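PDB 3C3J: putative tagatose-6-phosphate ketose/aldose isomerase from Escherichia coli, which is of unproven function but folds into two SIS domains, each built on a five-stranded parallel sheet with helices packed against it. Local coordinates for residues 61-66 / 239-244; 226-231 / 255-260; 233-238 / 337-342; 282-287 / 333-338. All blocks are in the same frame, centred on the assembly; numbering follows the deposited sequence.

Contact 1: 61-66 / 239-244; sequences AGTSAF and ARESAL
The seam between the two SIS domains closes here, where Thr63 and Phe66, on the first turn of helix 63-79, meet Arg240, Glu241 and Leu244 along one side of helix 235-249. The Phe66 ring is filled on both faces. The carbonyl oxygen of Gly62 sits over the centre of one face, 3.4 Å above the plane, and Arg240 lies across the other, its CG 3.8 Å from the centroid in a CH-pi contact. The extended Arg240 chain continues over the rim, bringing NE to 3.3 Å from Phe66 CE1, with the guanidinium turned 25° from the ring plane; its NH1 goes on to a salt bridge with Asp69. Gly62 belongs to the turn between strand 55-59 and helix 63-79, a strand-turn-helix element, and helix 235-249 follows strand 226-231 in the second domain in the same way. At the ring edge Glu241 OE1 lies in plane, 3.4 Å from Phe66 CD2, and Leu244 CD2 comes to 3.6 Å from Phe66 CE2. A bend at chi2 (47°) carries the Glu241 carboxylate carbon over toward Thr63, whose OG1 donates a 2.7 Å hydrogen bond to Glu241 OE1 on its syn side, 19° out of the carboxylate plane. The other oxygen, OE2, forms a salt bridge with Lys245, and His266 of the second subunit packs on Leu244.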
loop_
_atom_site.group_PDB
_atom_site.type_symbol
_atom_site.label_atom_id
_atom_site.label_comp_id
_atom_site.label_asym_id
_atom_site.label_seq_id
_atom_site.Cartn_x
_atom_site.Cartn_y
_atom_site.Cartn_z
ATOM N N ALA A 61 0.708 11.341 7.571
ATOM C CA ALA A 61 0.397 10.171 8.386
ATOM C C ALA A 61 -1.084 9.846 8.281
ATOM O O ALA A 61 -1.901 10.744 8.136
ATOM C CB ALA A 61 0.748 10.456 9.841
ATOM N N GLY A 62 -1.436 8.562 8.373
ATOM C CA GLY A 62 -2.849 8.150 8.355
ATOM C C GLY A 62 -3.545 8.615 7.079
ATOM O O GLY A 62 -2.999 8.489 5.964
ATOM N N THR A 63 -4.740 9.173 7.253
ATOM C CA THR A 63 -5.496 9.792 6.153
ATOM C C THR A 63 -4.664 10.739 5.287
ATOM O O THR A 63 -4.804 10.750 4.076
ATOM C CB THR A 63 -6.720 10.540 6.712
ATOM O OG1 THR A 63 -7.654 9.581 7.240
ATOM C CG2 THR A 63 -7.401 11.396 5.636
ATOM N N SER A 64 -3.786 11.517 5.912
ATOM C CA SER A 64 -2.938 12.469 5.178
ATOM C C SER A 64 -1.954 11.756 4.274
ATOM O O SER A 64 -1.528 12.335 3.292
ATOM C CB SER A 64 -2.202 13.423 6.115
ATOM O OG SER A 64 -3.120 14.292 6.763
ATOM N N ALA A 65 -1.598 10.512 4.609
ATOM C CA ALA A 65 -0.727 9.711 3.740
ATOM C C ALA A 65 -1.442 9.337 2.451
ATOM O O ALA A 65 -0.805 9.158 1.406
ATOM C CB ALA A 65 -0.263 8.441 4.452
ATOM N N PHE A 66 -2.762 9.203 2.510
ATOM C CA PHE A 66 -3.504 8.696 1.344
ATOM C C PHE A 66 -3.643 9.745 0.247
ATOM O O PHE A 66 -3.911 9.399 -0.900
ATOM C CB PHE A 66 -4.876 8.135 1.768
ATOM C CG PHE A 66 -4.794 7.157 2.906
ATOM C CD1 PHE A 66 -3.691 6.316 3.064
ATOM C CD2 PHE A 66 -5.835 7.061 3.832
ATOM C CE1 PHE A 66 -3.618 5.424 4.156
ATOM C CE2 PHE A 66 -5.764 6.177 4.892
ATOM C CZ PHE A 66 -4.656 5.354 5.057
ATOM N N ALA A 239 -10.165 4.422 -1.970
ATOM C CA ALA A 239 -10.699 3.216 -1.310
ATOM C C ALA A 239 -10.102 3.012 0.072
ATOM O O ALA A 239 -10.822 2.680 1.006
ATOM C CB ALA A 239 -10.513 1.974 -2.187
ATOM N N ARG A 240 -8.799 3.260 0.207
ATOM C CA ARG A 240 -8.100 3.120 1.483
ATOM C C ARG A 240 -8.591 4.116 2.518
ATOM O O ARG A 240 -8.862 3.737 3.679
ATOM C CB ARG A 240 -6.601 3.274 1.270
ATOM C CG ARG A 240 -5.766 2.873 2.465
ATOM C CD ARG A 240 -4.272 2.907 2.026
ATOM N NE ARG A 240 -3.389 2.367 3.038
ATOM C CZ ARG A 240 -2.066 2.278 2.876
ATOM N NH1 ARG A 240 -1.475 2.724 1.766
ATOM N NH2 ARG A 240 -1.326 1.785 3.839
ATOM N N GLU A 241 -8.735 5.372 2.112
ATOM C CA GLU A 241 -9.325 6.399 2.986
ATOM C C GLU A 241 -10.767 6.055 3.399
ATOM O O GLU A 241 -11.163 6.264 4.559
ATOM C CB GLU A 241 -9.296 7.749 2.256
ATOM C CG GLU A 241 -10.020 8.927 2.926
ATOM C CD GLU A 241 -9.720 9.111 4.417
ATOM O OE1 GLU A 241 -8.714 8.551 4.938
ATOM O OE2 GLU A 241 -10.498 9.856 5.060
ATOM N N SER A 242 -11.552 5.585 2.428
ATOM C CA SER A 242 -12.925 5.168 2.655
ATOM C C SER A 242 -12.994 4.044 3.674
ATOM O O SER A 242 -13.816 4.080 4.590
ATOM C CB SER A 242 -13.574 4.748 1.341
ATOM O OG SER A 242 -13.659 5.831 0.444
ATOM N N ALA A 243 -12.121 3.057 3.529
ATOM C CA ALA A 243 -12.074 1.941 4.470
ATOM C C ALA A 243 -11.692 2.455 5.865
ATOM O O ALA A 243 -12.313 2.082 6.839
ATOM C CB ALA A 243 -11.119 0.854 3.974
ATOM N N LEU A 244 -10.676 3.322 5.957
ATOM C CA LEU A 244 -10.233 3.793 7.264
ATOM C C LEU A 244 -11.343 4.593 7.983
ATOM O O LEU A 244 -11.513 4.472 9.203
ATOM C CB LEU A 244 -8.973 4.644 7.136
ATOM C CG LEU A 244 -8.396 5.081 8.485
ATOM C CD1 LEU A 244 -8.124 3.864 9.393
ATOM C CD2 LEU A 244 -7.153 5.941 8.255
#

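Contact 2: 226-231 / 255-260; sequences RIVYLG and AAFYDS
Arg226 and Ala255 form the first pair of two parallel strands, 226-231 and 255-259, whose segment axes come within 4.6 Å at an angle of 18°. The aliphatic part of Arg226 runs past the Phe257 ring, CB lying 4.0 Å from Phe257 CE2 at the ring edge, while its NH2 reaches Gly252 O of the second subunit. Ile227 binds through both backbone polar groups: its N donates to Ala255 O (2.8 Å), and its O accepts from Phe257 N. On the face carrying Ile227 and Tyr229, Ile227 CG2, set between the backbone N and the carbonyl carbon, touches Ala256 CB at 3.5 Å. Val228 lies on the opposite face, where CG2 meets Phe257 CD2 at 4.1 Å, and its own backbone hydrogen bonds go to strand 276-281. The pair belongs to a beta-alpha-beta unit, with helix 235-249 as the crossover, and strand 255-259 is an edge strand of the second domain's sheet within this chain. Beyond it the second subunit begins, so that Phe257 meets its counterpart Phe257 of that chain with the rings nearly parallel. Tyr229 repeats the pattern of Ile227, its N bonding to Phe257 O at 3.0 Å and its O taking Asp259 N; its ring lies against helix 235-249. Leu230 brings CD2 to 3.8 Å from Asp259 CB. Gly231 N donates the last bond to Asp259 O, next to Ser260, whose N donates to the anti lone pair of Asp259 OD1.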
loop_
_atom_site.group_PDB
_atom_site.type_symbol
_atom_site.label_atom_id
_atom_site.label_comp_id
_atom_site.label_asym_id
_atom_site.label_seq_id
_atom_site.Cartn_x
_atom_site.Cartn_y
_atom_site.Cartn_z
ATOM N N ARG A 226 -18.403 -6.788 7.132
ATOM C CA ARG A 226 -17.185 -6.418 6.398
ATOM C C ARG A 226 -17.570 -5.471 5.298
ATOM O O ARG A 226 -18.623 -5.628 4.666
ATOM C CB ARG A 226 -16.502 -7.637 5.790
ATOM C CG ARG A 226 -16.129 -8.705 6.819
ATOM C CD ARG A 226 -15.475 -9.913 6.183
ATOM N NE ARG A 226 -14.933 -10.825 7.194
ATOM C CZ ARG A 226 -14.295 -11.970 6.924
ATOM N NH1 ARG A 226 -13.845 -12.721 7.917
ATOM N NH2 ARG A 226 -14.101 -12.361 5.673
ATOM N N ILE A 227 -16.713 -4.484 5.083
ATOM C CA ILE A 227 -16.834 -3.621 3.937
ATOM C C ILE A 227 -15.517 -3.602 3.178
ATOM O O ILE A 227 -14.445 -3.563 3.781
ATOM C CB ILE A 227 -17.297 -2.186 4.317
ATOM C CG1 ILE A 227 -17.480 -1.340 3.056
ATOM C CG2 ILE A 227 -16.353 -1.519 5.284
ATOM C CD1 ILE A 227 -18.302 -0.089 3.280
ATOM N N VAL A 228 -15.617 -3.673 1.855
ATOM C CA VAL A 228 -14.465 -3.599 0.989
ATOM C C VAL A 228 -14.699 -2.503 -0.028
ATOM O O VAL A 228 -15.716 -2.519 -0.746
ATOM C CB VAL A 228 -14.188 -4.898 0.198
ATOM C CG1 VAL A 228 -12.798 -4.746 -0.562
ATOM C CG2 VAL A 228 -14.223 -6.098 1.104
ATOM N N TYR A 229 -13.753 -1.566 -0.095
ATOM C CA TYR A 229 -13.744 -0.569 -1.171
ATOM C C TYR A 229 -12.692 -0.908 -2.201
ATOM O O TYR A 229 -11.548 -1.226 -1.836
ATOM C CB TYR A 229 -13.466 0.835 -0.609
ATOM C CG TYR A 229 -14.601 1.449 0.186
ATOM C CD1 TYR A 229 -15.615 2.171 -0.448
ATOM C CD2 TYR A 229 -14.612 1.388 1.573
ATOM C CE1 TYR A 229 -16.639 2.781 0.280
ATOM C CE2 TYR A 229 -15.615 1.983 2.311
ATOM C CZ TYR A 229 -16.631 2.685 1.659
ATOM O OH TYR A 229 -17.620 3.286 2.394
ATOM N N LEU A 230 -13.054 -0.792 -3.479
ATOM C CA LEU A 230 -12.161 -1.109 -4.610
ATOM C C LEU A 230 -12.050 0.062 -5.574
ATOM O O LEU A 230 -13.050 0.708 -5.916
ATOM C CB LEU A 230 -12.648 -2.354 -5.372
ATOM C CG LEU A 230 -12.878 -3.658 -4.596
ATOM C CD1 LEU A 230 -13.504 -4.770 -5.459
ATOM C CD2 LEU A 230 -11.561 -4.135 -3.976
ATOM N N GLY A 231 -10.820 0.371 -5.978
ATOM C CA GLY A 231 -10.564 1.419 -6.969
ATOM C C GLY A 231 -9.236 1.169 -7.662
ATOM O O GLY A 231 -8.285 0.729 -7.024
ATOM N N ALA A 255 -15.411 -4.305 10.096
ATOM C CA ALA A 255 -14.103 -4.572 9.498
ATOM C C ALA A 255 -14.091 -3.957 8.096
ATOM O O ALA A 255 -15.038 -4.140 7.322
ATOM C CB ALA A 255 -13.835 -6.092 9.422
ATOM N N ALA A 256 -13.025 -3.244 7.759
ATOM C CA ALA A 256 -12.930 -2.577 6.453
ATOM C C ALA A 256 -11.619 -2.902 5.731
ATOM O O ALA A 256 -10.552 -2.981 6.342
ATOM C CB ALA A 256 -13.138 -1.050 6.588
ATOM N N PHE A 257 -11.737 -3.092 4.420
ATOM C CA PHE A 257 -10.644 -3.533 3.544
ATOM C C PHE A 257 -10.642 -2.664 2.306
ATOM O O PHE A 257 -11.648 -2.056 1.951
ATOM C CB PHE A 257 -10.833 -4.993 3.132
ATOM C CG PHE A 257 -11.051 -5.916 4.272
ATOM C CD1 PHE A 257 -9.986 -6.537 4.904
ATOM C CD2 PHE A 257 -12.339 -6.158 4.744
ATOM C CE1 PHE A 257 -10.191 -7.384 5.990
ATOM C CE2 PHE A 257 -12.553 -7.006 5.836
ATOM C CZ PHE A 257 -11.481 -7.616 6.448
ATOM N N TYR A 258 -9.501 -2.601 1.642
ATOM C CA TYR A 258 -9.386 -1.902 0.354
ATOM C C TYR A 258 -8.502 -2.691 -0.593
ATOM O O TYR A 258 -7.635 -3.457 -0.162
ATOM C CB TYR A 258 -8.772 -0.508 0.540
ATOM C CG TYR A 258 -7.411 -0.560 1.178
ATOM C CD1 TYR A 258 -6.244 -0.545 0.403
ATOM C CD2 TYR A 258 -7.279 -0.662 2.556
ATOM C CE1 TYR A 258 -4.982 -0.623 1.002
ATOM C CE2 TYR A 258 -6.009 -0.756 3.161
ATOM C CZ TYR A 258 -4.873 -0.723 2.375
ATOM O OH TYR A 258 -3.617 -0.801 2.966
ATOM N N ASP A 259 -8.660 -2.435 -1.874
ATOM C CA ASP A 259 -7.783 -2.998 -2.900
ATOM C C ASP A 259 -8.099 -2.362 -4.232
ATOM O O ASP A 259 -8.976 -1.504 -4.328
ATOM C CB ASP A 259 -7.948 -4.519 -3.017
ATOM C CG ASP A 259 -6.619 -5.258 -3.300
ATOM O OD1 ASP A 259 -5.779 -4.818 -4.126
ATOM O OD2 ASP A 259 -6.438 -6.339 -2.708
ATOM N N SER A 260 -7.363 -2.769 -5.255
ATOM C CA SER A 260 -7.728 -2.444 -6.619
ATOM C C SER A 260 -8.591 -3.596 -7.139
ATOM O O SER A 260 -8.481 -4.709 -6.650
ATOM C CB SER A 260 -6.506 -2.291 -7.504
ATOM O OG SER A 260 -5.842 -3.514 -7.620
#

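Contact 3: 233-238 / 337-342; sequences GGLQGA and EQAFCF
Leu235, Ala238, Ala339 and Phe342 carry the contact with apolar side chains, and no hydrogen bond passes between the two helices. Leu235 makes the leucine-to-alanine and leucine-to-ring contacts. Its CG is anti to the carbonyl carbon (chi1 -66°), on the side of the partner helix. CD2 approaches the helix surface, 4.1 Å from Ala339 CB and 4.0 Å from Ala339 CA, and also lies 3.9 Å from Phe342 CD2, whereas CD1 meets Phe342 CE2 at 3.9 Å. Both methyls thus meet the CD2-CE2 bond of the ring, and the two side chains cross at about a right angle. The ring is also stacked with Phe281, at the end of strand 276-281. Small residues make the second kind of contact: Ala238 CB comes to 4.5 Å from Ala339 CB, and the CA atoms of Ala238 and Ala339, 6.0 Å apart, mark the nearest approach of the two backbones. The first helix is 235-249, which begins just after the glycine-rich turn that links strand 226-231 to it in this beta-alpha-beta unit of the SIS domain; the second is 335-356, the last helix of the chain. Backbone bonds lie within each segment: Gly237 N bonds to Gly234 O at 3.0 Å in the opening turn, and Phe342 N bonds to Gln338 O, also at 3.0 Å, in the later helix. Away from helix 235-249, Phe340 packs on helix 174-187, and its ring also meets Trp27 of helix 23-49 edge-to-face.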
loop_
_atom_site.group_PDB
_atom_site.type_symbol
_atom_site.label_atom_id
_atom_site.label_comp_id
_atom_site.label_asym_id
_atom_site.label_seq_id
_atom_site.Cartn_x
_atom_site.Cartn_y
_atom_site.Cartn_z
ATOM N N GLY A 233 -5.705 2.071 -9.738
ATOM C CA GLY A 233 -4.688 3.129 -9.788
ATOM C C GLY A 233 -4.750 3.951 -8.524
ATOM O O GLY A 233 -4.880 3.395 -7.422
ATOM N N GLY A 234 -4.742 5.276 -8.676
ATOM C CA GLY A 234 -4.854 6.185 -7.548
ATOM C C GLY A 234 -6.177 6.137 -6.781
ATOM O O GLY A 234 -6.227 6.533 -5.626
ATOM N N LEU A 235 -7.247 5.643 -7.405
ATOM C CA LEU A 235 -8.501 5.468 -6.679
ATOM C C LEU A 235 -8.420 4.402 -5.606
ATOM O O LEU A 235 -9.281 4.348 -4.729
ATOM C CB LEU A 235 -9.661 5.163 -7.611
ATOM C CG LEU A 235 -10.077 6.275 -8.566
ATOM C CD1 LEU A 235 -11.152 5.747 -9.531
ATOM C CD2 LEU A 235 -10.552 7.540 -7.812
ATOM N N GLN A 236 -7.398 3.548 -5.659
ATOM C CA GLN A 236 -7.143 2.651 -4.554
ATOM C C GLN A 236 -6.874 3.461 -3.261
ATOM O O GLN A 236 -7.299 3.064 -2.160
ATOM C CB GLN A 236 -6.017 1.641 -4.840
ATOM C CG GLN A 236 -5.921 0.649 -3.689
ATOM C CD GLN A 236 -4.892 -0.443 -3.824
ATOM O OE1 GLN A 236 -4.166 -0.577 -4.851
ATOM N NE2 GLN A 236 -4.797 -1.243 -2.755
ATOM N N GLY A 237 -6.178 4.593 -3.386
ATOM C CA GLY A 237 -5.982 5.483 -2.239
ATOM C C GLY A 237 -7.288 6.038 -1.678
ATOM O O GLY A 237 -7.434 6.191 -0.468
ATOM N N ALA A 238 -8.237 6.361 -2.559
ATOM C CA ALA A 238 -9.581 6.771 -2.146
ATOM C C ALA A 238 -10.306 5.630 -1.428
ATOM O O ALA A 238 -10.973 5.845 -0.380
ATOM C CB ALA A 238 -10.388 7.254 -3.364
ATOM N N GLU A 337 -10.091 13.964 -10.017
ATOM C CA GLU A 337 -11.320 14.740 -9.769
ATOM C C GLU A 337 -12.431 13.886 -9.187
ATOM O O GLU A 337 -13.070 14.296 -8.221
ATOM C CB GLU A 337 -11.791 15.443 -11.036
ATOM C CG GLU A 337 -10.795 16.538 -11.495
ATOM C CD GLU A 337 -11.205 17.192 -12.811
ATOM O OE1 GLU A 337 -11.726 16.451 -13.675
ATOM O OE2 GLU A 337 -10.984 18.425 -12.982
ATOM N N GLN A 338 -12.643 12.706 -9.774
ATOM C CA GLN A 338 -13.599 11.707 -9.257
ATOM C C GLN A 338 -13.402 11.293 -7.803
ATOM O O GLN A 338 -14.370 10.958 -7.125
ATOM C CB GLN A 338 -13.504 10.408 -10.063
ATOM C CG GLN A 338 -14.129 10.447 -11.441
ATOM C CD GLN A 338 -14.714 9.093 -11.826
ATOM O OE1 GLN A 338 -14.016 8.048 -11.853
ATOM N NE2 GLN A 338 -15.985 9.095 -12.114
ATOM N N ALA A 339 -12.147 11.240 -7.359
ATOM C CA ALA A 339 -11.816 10.850 -5.996
ATOM C C ALA A 339 -12.654 11.663 -5.004
ATOM O O ALA A 339 -13.160 11.124 -4.030
ATOM C CB ALA A 339 -10.309 11.052 -5.709
ATOM N N PHE A 340 -12.815 12.951 -5.278
ATOM C CA PHE A 340 -13.615 13.850 -4.421
ATOM C C PHE A 340 -15.084 13.397 -4.328
ATOM O O PHE A 340 -15.660 13.306 -3.238
ATOM C CB PHE A 340 -13.506 15.286 -4.923
ATOM C CG PHE A 340 -12.121 15.851 -4.780
ATOM C CD1 PHE A 340 -11.749 16.545 -3.640
ATOM C CD2 PHE A 340 -11.184 15.678 -5.780
ATOM C CE1 PHE A 340 -10.464 17.039 -3.514
ATOM C CE2 PHE A 340 -9.878 16.190 -5.663
ATOM C CZ PHE A 340 -9.520 16.853 -4.534
ATOM N N CYS A 341 -15.664 13.072 -5.468
ATOM C CA CYS A 341 -17.037 12.549 -5.542
ATOM C C CYS A 341 -17.205 11.253 -4.751
ATOM O O CYS A 341 -18.127 11.140 -3.960
ATOM C CB CYS A 341 -17.426 12.287 -6.986
ATOM S SG CYS A 341 -17.189 13.708 -8.126
ATOM N N PHE A 342 -16.309 10.286 -4.953
ATOM C CA PHE A 342 -16.410 9.006 -4.237
ATOM C C PHE A 342 -16.305 9.207 -2.731
ATOM O O PHE A 342 -17.057 8.599 -1.968
ATOM C CB PHE A 342 -15.341 8.025 -4.704
ATOM C CG PHE A 342 -15.475 7.615 -6.154
ATOM C CD1 PHE A 342 -16.656 7.059 -6.631
ATOM C CD2 PHE A 342 -14.416 7.773 -7.029
ATOM C CE1 PHE A 342 -16.777 6.679 -7.972
ATOM C CE2 PHE A 342 -14.517 7.392 -8.364
ATOM C CZ PHE A 342 -15.710 6.841 -8.838
#

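Contact 4: 282-287 / 333-338; sequences VSSHPY and FIDVEQ
Ser283 and Ser284 grip the first turn of helix 335-356 through Asp335 and the carbonyl of Phe333, and this is the tight part of the contact. Each serine gives a donor to one carboxylate oxygen, in both cases at the syn lone pair. Ser283 OG gives to Asp335 OD2 at 2.6 Å, and Ser284 N gives to Asp335 OD1 at 3.0 Å in a nearly straight bond (169°). With OG anti to its backbone N (chi1 -179°), Ser283 reaches Asp335 and at the same time accepts from His285 N at 2.9 Å, an ST turn that bends the loop after strand 276-281. The Ser284 hydroxyl donates to Phe333 O at 2.6 Å, coming in 24° from the carbonyl plane, while the Gln338 side chain packs beside Ser284 CB. Beyond Ser284 the contact thins out. His285 CB stays 4.3 Å from Asp335 OD2, and its ring instead accepts from Tyr287 N through ND1, a capping bond at 3.1 Å ahead of helix 288-302. Pro286 is exposed and Tyr287 meets the second subunit, with its OH bonded to Val92 O there. Ile334, at the N-cap position of helix 335-356, points away from the loop, and its N bonds to Glu337 OE1 of the same turn. Both serine hydroxyls act as donors across the contact, and with the Ser284 N-H they make three hydrogen bonds that join the loop to the helix start; the Asp335 carboxylate, seated at a helix N terminus, would probably gain from the helix dipole.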
loop_
_atom_site.group_PDB
_atom_site.type_symbol
_atom_site.label_atom_id
_atom_site.label_comp_id
_atom_site.label_asym_id
_atom_site.label_seq_id
_atom_site.Cartn_x
_atom_site.Cartn_y
_atom_site.Cartn_z
ATOM N N VAL A 282 -15.813 3.171 -9.884
ATOM C CA VAL A 282 -15.532 2.916 -11.282
ATOM C C VAL A 282 -14.756 4.072 -11.940
ATOM O O VAL A 282 -15.153 5.240 -11.855
ATOM C CB VAL A 282 -16.850 2.627 -12.051
ATOM C CG1 VAL A 282 -16.588 2.366 -13.558
ATOM C CG2 VAL A 282 -17.567 1.454 -11.416
ATOM N N SER A 283 -13.653 3.738 -12.600
ATOM C CA SER A 283 -12.851 4.735 -13.296
ATOM C C SER A 283 -13.646 5.438 -14.388
ATOM O O SER A 283 -14.524 4.843 -15.008
ATOM C CB SER A 283 -11.576 4.100 -13.882
ATOM O OG SER A 283 -10.785 5.072 -14.546
ATOM N N SER A 284 -13.330 6.712 -14.601
ATOM C CA SER A 284 -13.807 7.483 -15.755
ATOM C C SER A 284 -12.873 7.369 -16.956
ATOM O O SER A 284 -13.173 7.876 -18.047
ATOM C CB SER A 284 -13.946 8.956 -15.367
ATOM O OG SER A 284 -12.691 9.497 -15.012
ATOM N N HIS A 285 -11.732 6.732 -16.749
ATOM C CA HIS A 285 -10.772 6.569 -17.817
ATOM C C HIS A 285 -11.245 5.413 -18.690
ATOM O O HIS A 285 -11.536 4.323 -18.195
ATOM C CB HIS A 285 -9.349 6.336 -17.300
ATOM C CG HIS A 285 -8.305 6.435 -18.368
ATOM N ND1 HIS A 285 -8.130 5.461 -19.327
ATOM C CD2 HIS A 285 -7.383 7.393 -18.629
ATOM C CE1 HIS A 285 -7.143 5.819 -20.141
ATOM N NE2 HIS A 285 -6.670 6.983 -19.735
ATOM N N PRO A 286 -11.355 5.654 -19.999
ATOM C CA PRO A 286 -11.966 4.651 -20.890
ATOM C C PRO A 286 -11.180 3.317 -21.000
ATOM O O PRO A 286 -11.770 2.260 -21.219
ATOM C CB PRO A 286 -12.043 5.390 -22.223
ATOM C CG PRO A 286 -10.937 6.393 -22.152
ATOM C CD PRO A 286 -10.934 6.861 -20.730
ATOM N N TYR A 287 -9.871 3.348 -20.821
ATOM C CA TYR A 287 -9.097 2.105 -20.753
ATOM C C TYR A 287 -9.298 1.393 -19.404
ATOM O O TYR A 287 -9.751 0.225 -19.334
ATOM C CB TYR A 287 -7.615 2.407 -20.996
ATOM C CG TYR A 287 -6.768 1.186 -20.857
ATOM C CD1 TYR A 287 -6.732 0.218 -21.861
ATOM C CD2 TYR A 287 -6.022 0.981 -19.711
ATOM C CE1 TYR A 287 -5.963 -0.922 -21.715
ATOM C CE2 TYR A 287 -5.247 -0.134 -19.555
ATOM C CZ TYR A 287 -5.212 -1.087 -20.547
ATOM O OH TYR A 287 -4.439 -2.186 -20.355
ATOM N N PHE A 333 -14.855 13.994 -15.908
ATOM C CA PHE A 333 -13.883 14.180 -14.841
ATOM C C PHE A 333 -12.767 13.149 -15.021
ATOM O O PHE A 333 -13.016 12.000 -15.388
ATOM C CB PHE A 333 -14.513 13.915 -13.457
ATOM C CG PHE A 333 -15.288 15.067 -12.859
ATOM C CD1 PHE A 333 -15.868 16.058 -13.646
ATOM C CD2 PHE A 333 -15.512 15.097 -11.470
ATOM C CE1 PHE A 333 -16.601 17.086 -13.067
ATOM C CE2 PHE A 333 -16.260 16.093 -10.887
ATOM C CZ PHE A 333 -16.818 17.095 -11.696
ATOM N N ILE A 334 -11.542 13.539 -14.715
ATOM C CA ILE A 334 -10.447 12.594 -14.625
ATOM C C ILE A 334 -10.470 11.930 -13.230
ATOM O O ILE A 334 -11.236 12.352 -12.343
ATOM C CB ILE A 334 -9.093 13.254 -14.927
ATOM C CG1 ILE A 334 -8.769 14.366 -13.927
ATOM C CG2 ILE A 334 -9.046 13.797 -16.387
ATOM C CD1 ILE A 334 -7.355 14.999 -14.124
ATOM N N ASP A 335 -9.683 10.877 -13.029
ATOM C CA ASP A 335 -9.847 10.102 -11.802
ATOM C C ASP A 335 -9.488 10.870 -10.536
ATOM O O ASP A 335 -10.128 10.675 -9.509
ATOM C CB ASP A 335 -9.153 8.745 -11.871
ATOM C CG ASP A 335 -9.993 7.687 -12.595
ATOM O OD1 ASP A 335 -11.233 7.870 -12.740
ATOM O OD2 ASP A 335 -9.416 6.653 -13.015
ATOM N N VAL A 336 -8.505 11.761 -10.602
ATOM C CA VAL A 336 -8.173 12.537 -9.404
ATOM C C VAL A 336 -9.320 13.502 -9.025
ATOM O O VAL A 336 -9.478 13.837 -7.842
ATOM C CB VAL A 336 -6.812 13.285 -9.502
ATOM C CG1 VAL A 336 -5.614 12.278 -9.563
ATOM C CG2 VAL A 336 -6.794 14.319 -10.695
ATOM N N GLU A 337 -10.091 13.964 -10.017
ATOM C CA GLU A 337 -11.320 14.740 -9.769
ATOM C C GLU A 337 -12.431 13.886 -9.187
ATOM O O GLU A 337 -13.070 14.296 -8.221
ATOM C CB GLU A 337 -11.791 15.443 -11.036
ATOM C CG GLU A 337 -10.795 16.538 -11.495
ATOM C CD GLU A 337 -11.205 17.192 -12.811
ATOM O OE1 GLU A 337 -11.726 16.451 -13.675
ATOM O OE2 GLU A 337 -10.984 18.425 -12.982
ATOM N N GLN A 338 -12.643 12.706 -9.774
ATOM C CA GLN A 338 -13.599 11.707 -9.257
ATOM C C GLN A 338 -13.402 11.293 -7.803
ATOM O O GLN A 338 -14.370 10.958 -7.125
ATOM C CB GLN A 338 -13.504 10.408 -10.063
ATOM C CG GLN A 338 -14.129 10.447 -11.441
ATOM C CD GLN A 338 -14.714 9.093 -11.826
ATOM O OE1 GLN A 338 -14.016 8.048 -11.853
ATOM N NE2 GLN A 338 -15.985 9.095 -12.114
#

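How the contacts relate
From the N terminus, contact 1 is the first to open, and it closes a loop of more than 170 residues that joins helix 63-79 of the first SIS domain to helix 235-249 of the second. Before it closes, 226-231 and then 233-238 have begun, so contacts 2 and 3 both cross it and also cross each other. Contact 2 closes a short beta-alpha-beta loop at one border of the second sheet. Contact 3 bridges about a hundred residues to helix 335-356. Contact 4 opens within that span and ends on the same helix, sharing Glu337 and Gln338 with contact 3. Helix 235-249 serves contacts 1 and 3 and connects the strands of contact 2.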